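Local coordinates for Phenylalanine/tyrosine ammonia-lyase (Rhodosporidium toruloides, PDB 1Y2M), which catalyses the non-oxidative deamination of L-phenylalanine and L-tyrosine to trans-cinnamate and p-coumarate, the committing step of phenylpropanoid metabolism, and works as a homotetramer, at residues 439-444 with 526-531. Numbering follows the deposited sequence.
Sequences QLTEML and THLYCV
This is buried helix-helix packing in the central helical bundle of the PAL/histidase fold, joining the C-terminal turn of helix 416-443 to the long helix 506-560. The two run roughly parallel, their local axes 33° apart and 10.4 Å at closest approach; L440 and H527 set the register, CA to CA 6.0 Å. Residues 439-443 and 526-531 are alpha-helical; L444 follows the end of the first helix.

L440 (chi1 t, chi2 p) is central. Its CB sits over one face of the H527 imidazole in a CH-pi contact, 4.2 Å from the ring centroid, while L440 CD1 reaches C530 CB at 3.5 Å and L440 CD2 meets T526 CG2 at 4.0 Å. H527 takes chi1 t, which swings its ring across to the first helix; its NE2 hydrogen-bonds T300 on helix 273-303. Q439 OE1 lies at the ring edge, 3.2 Å from H527 CE1, and Q439 NE2 hydrogen-bonds T297 of that same helix. L444 CD1 touches C530 SG at 4.3 Å; the L444 side chain is about 7 Å from that of K468, a cinnamate-binding residue. Selenomethionine M443 (chi1 t, chi2 t, chi3 p) brings SE to 3.9 Å from V531 CG2 and CE to 3.7 Å from V531 CA.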
ATOM      1  N   GLN B 439     -13.873  -2.489 -19.473  1.00  8.96           N
ATOM      2  CA  GLN B 439     -15.025  -2.579 -20.453  1.00  8.14           C
ATOM      3  C   GLN B 439     -15.157  -1.297 -21.266  1.00 11.45           C
ATOM      4  O   GLN B 439     -15.318  -1.342 -22.505  1.00 10.23           O
ATOM      5  CB  GLN B 439     -16.357  -2.832 -19.732  1.00  8.16           C
ATOM      6  CG  GLN B 439     -16.455  -4.166 -19.057  1.00  9.32           C
ATOM      7  CD  GLN B 439     -17.666  -4.290 -18.171  1.00  8.39           C
ATOM      8  OE1 GLN B 439     -18.378  -3.295 -17.954  1.00 10.45           O
ATOM      9  NE2 GLN B 439     -17.911  -5.502 -17.626  1.00  9.46           N
ATOM     10  N   LEU B 440     -15.151  -0.169 -20.572  1.00  9.48           N
ATOM     11  CA  LEU B 440     -15.364   1.125 -21.195  1.00  9.86           C
ATOM     12  C   LEU B 440     -14.200   1.424 -22.147  1.00  8.48           C
ATOM     13  O   LEU B 440     -14.425   1.811 -23.270  1.00  9.46           O
ATOM     14  CB  LEU B 440     -15.436   2.200 -20.130  1.00 10.64           C
ATOM     15  CG  LEU B 440     -15.484   3.645 -20.665  1.00 10.10           C
ATOM     16  CD1 LEU B 440     -16.697   3.843 -21.519  1.00 10.13           C
ATOM     17  CD2 LEU B 440     -15.566   4.638 -19.511  1.00 12.68           C
ATOM     18  N   THR B 441     -12.951   1.194 -21.730  1.00  9.28           N
ATOM     19  CA  THR B 441     -11.825   1.635 -22.557  1.00  9.67           C
ATOM     20  C   THR B 441     -11.707   0.771 -23.824  1.00 12.19           C
ATOM     21  O   THR B 441     -11.269   1.234 -24.878  1.00 13.08           O
ATOM     22  CB  THR B 441     -10.559   1.772 -21.724  1.00 12.83           C
ATOM     23  OG1 THR B 441      -9.627   2.637 -22.434  1.00 12.24           O
ATOM     24  CG2 THR B 441      -9.959   0.438 -21.420  1.00 13.28           C
ATOM     25  N   GLU B 442     -12.163  -0.474 -23.761  1.00 11.63           N
ATOM     26  CA  GLU B 442     -12.252  -1.322 -24.939  1.00 11.51           C
ATOM     27  C   GLU B 442     -13.274  -0.751 -25.911  1.00 10.50           C
ATOM     28  O   GLU B 442     -13.026  -0.642 -27.112  1.00 12.95           O
ATOM     29  CB  GLU B 442     -12.616  -2.742 -24.520  1.00 12.80           C
ATOM     30  CG  GLU B 442     -12.734  -3.735 -25.676  1.00 16.81           C
ATOM     31  CD  GLU B 442     -13.102  -5.137 -25.223  1.00 21.46           C
ATOM     32  OE1 GLU B 442     -13.026  -5.455 -23.994  1.00 20.24           O
ATOM     33  OE2 GLU B 442     -13.498  -5.928 -26.122  1.00 19.08           O
HETATM   34  N   MSE B 443     -14.420  -0.388 -25.370  1.00  9.33           N
HETATM   35  CA  MSE B 443     -15.505   0.172 -26.158  1.00 10.31           C
HETATM   36  C   MSE B 443     -15.121   1.490 -26.835  1.00 12.01           C
HETATM   37  O   MSE B 443     -15.641   1.784 -27.906  1.00 10.88           O
HETATM   38  CB  MSE B 443     -16.774   0.394 -25.299  1.00 11.51           C
HETATM   39  CG  MSE B 443     -17.941   0.722 -26.080  1.00 14.27           C
HETATM   40 SE   MSE B 443     -19.570   0.767 -24.953  1.00 20.67          SE
HETATM   41  CE  MSE B 443     -18.961   2.154 -23.674  1.00 22.62           C
ATOM     42  N   LEU B 444     -14.252   2.272 -26.187  1.00 11.66           N
ATOM     43  CA  LEU B 444     -13.766   3.550 -26.711  1.00 11.72           C
ATOM     44  C   LEU B 444     -12.521   3.420 -27.604  1.00 14.02           C
ATOM     45  O   LEU B 444     -11.929   4.445 -28.032  1.00 15.55           O
ATOM     46  CB  LEU B 444     -13.475   4.497 -25.549  1.00 11.98           C
ATOM     47  CG  LEU B 444     -14.719   4.838 -24.707  1.00  7.39           C
ATOM     48  CD1 LEU B 444     -14.308   5.885 -23.630  1.00 14.09           C
ATOM     49  CD2 LEU B 444     -15.892   5.256 -25.517  1.00 12.66           C
ATOM     50  N   THR B 526     -19.669   7.966 -15.769  1.00  8.69           N
ATOM     51  CA  THR B 526     -18.939   8.096 -17.042  1.00  7.46           C
ATOM     52  C   THR B 526     -19.231   6.935 -18.014  1.00  8.39           C
ATOM     53  O   THR B 526     -19.512   7.106 -19.211  1.00  8.47           O
ATOM     54  CB  THR B 526     -17.438   8.218 -16.732  1.00 11.74           C
ATOM     55  OG1 THR B 526     -17.227   9.445 -16.031  1.00  8.99           O
ATOM     56  CG2 THR B 526     -16.537   8.170 -17.960  1.00 10.07           C
ATOM     57  N   HIS B 527     -19.107   5.723 -17.513  1.00  9.78           N
ATOM     58  CA  HIS B 527     -19.376   4.540 -18.317  1.00  8.71           C
ATOM     59  C   HIS B 527     -20.821   4.580 -18.821  1.00  7.89           C
ATOM     60  O   HIS B 527     -21.107   4.250 -19.985  1.00 10.35           O
ATOM     61  CB  HIS B 527     -19.060   3.307 -17.459  1.00  9.83           C
ATOM     62  CG  HIS B 527     -19.107   1.983 -18.193  1.00  6.67           C
ATOM     63  ND1 HIS B 527     -18.807   0.783 -17.578  1.00 10.76           N
ATOM     64  CD2 HIS B 527     -19.429   1.679 -19.477  1.00  9.44           C
ATOM     65  CE1 HIS B 527     -18.935  -0.194 -18.464  1.00 11.46           C
ATOM     66  NE2 HIS B 527     -19.330   0.317 -19.616  1.00  9.50           N
ATOM     67  N   LEU B 528     -21.768   4.850 -17.941  1.00  8.10           N
ATOM     68  CA  LEU B 528     -23.170   4.922 -18.366  1.00  6.83           C
ATOM     69  C   LEU B 528     -23.385   5.982 -19.442  1.00  9.05           C
ATOM     70  O   LEU B 528     -24.049   5.714 -20.452  1.00  8.56           O
ATOM     71  CB  LEU B 528     -24.064   5.212 -17.158  1.00  7.94           C
ATOM     72  CG  LEU B 528     -25.581   5.225 -17.343  1.00  7.56           C
ATOM     73  CD1 LEU B 528     -26.070   4.002 -18.124  1.00  8.43           C
ATOM     74  CD2 LEU B 528     -26.269   5.275 -15.958  1.00  9.46           C
ATOM     75  N   TYR B 529     -22.776   7.151 -19.267  1.00  7.63           N
ATOM     76  CA  TYR B 529     -22.849   8.189 -20.312  1.00  8.14           C
ATOM     77  C   TYR B 529     -22.398   7.602 -21.647  1.00  8.53           C
ATOM     78  O   TYR B 529     -23.076   7.752 -22.674  1.00  9.19           O
ATOM     79  CB  TYR B 529     -22.007   9.398 -19.927  1.00 10.08           C
ATOM     80  CG  TYR B 529     -21.950  10.424 -21.029  1.00  8.86           C
ATOM     81  CD1 TYR B 529     -22.874  11.467 -21.099  1.00  9.62           C
ATOM     82  CD2 TYR B 529     -20.985  10.342 -21.997  1.00  9.01           C
ATOM     83  CE1 TYR B 529     -22.827  12.375 -22.124  1.00  8.77           C
ATOM     84  CE2 TYR B 529     -20.956  11.256 -23.051  1.00  8.28           C
ATOM     85  CZ  TYR B 529     -21.862  12.259 -23.108  1.00  9.09           C
ATOM     86  OH  TYR B 529     -21.793  13.169 -24.166  1.00 11.68           O
ATOM     87  N   CYS B 530     -21.235   6.947 -21.625  1.00  8.27           N
ATOM     88  CA  CYS B 530     -20.624   6.442 -22.881  1.00  7.43           C
ATOM     89  C   CYS B 530     -21.412   5.298 -23.524  1.00  7.91           C
ATOM     90  O   CYS B 530     -21.637   5.288 -24.751  1.00  8.72           O
ATOM     91  CB  CYS B 530     -19.206   6.051 -22.697  1.00  8.84           C
ATOM     92  SG  CYS B 530     -18.073   7.365 -22.245  1.00 10.86           S
ATOM     93  N   VAL B 531     -21.829   4.334 -22.704  1.00  8.30           N
ATOM     94  CA  VAL B 531     -22.519   3.164 -23.255  1.00  8.72           C
ATOM     95  C   VAL B 531     -23.802   3.582 -23.944  1.00  8.44           C
ATOM     96  O   VAL B 531     -24.226   2.986 -24.917  1.00  8.44           O
ATOM     97  CB  VAL B 531     -22.711   2.025 -22.186  1.00  8.19           C
ATOM     98  CG1 VAL B 531     -23.911   2.339 -21.273  1.00 10.60           C
ATOM     99  CG2 VAL B 531     -22.885   0.661 -22.857  1.00 10.04           C
TER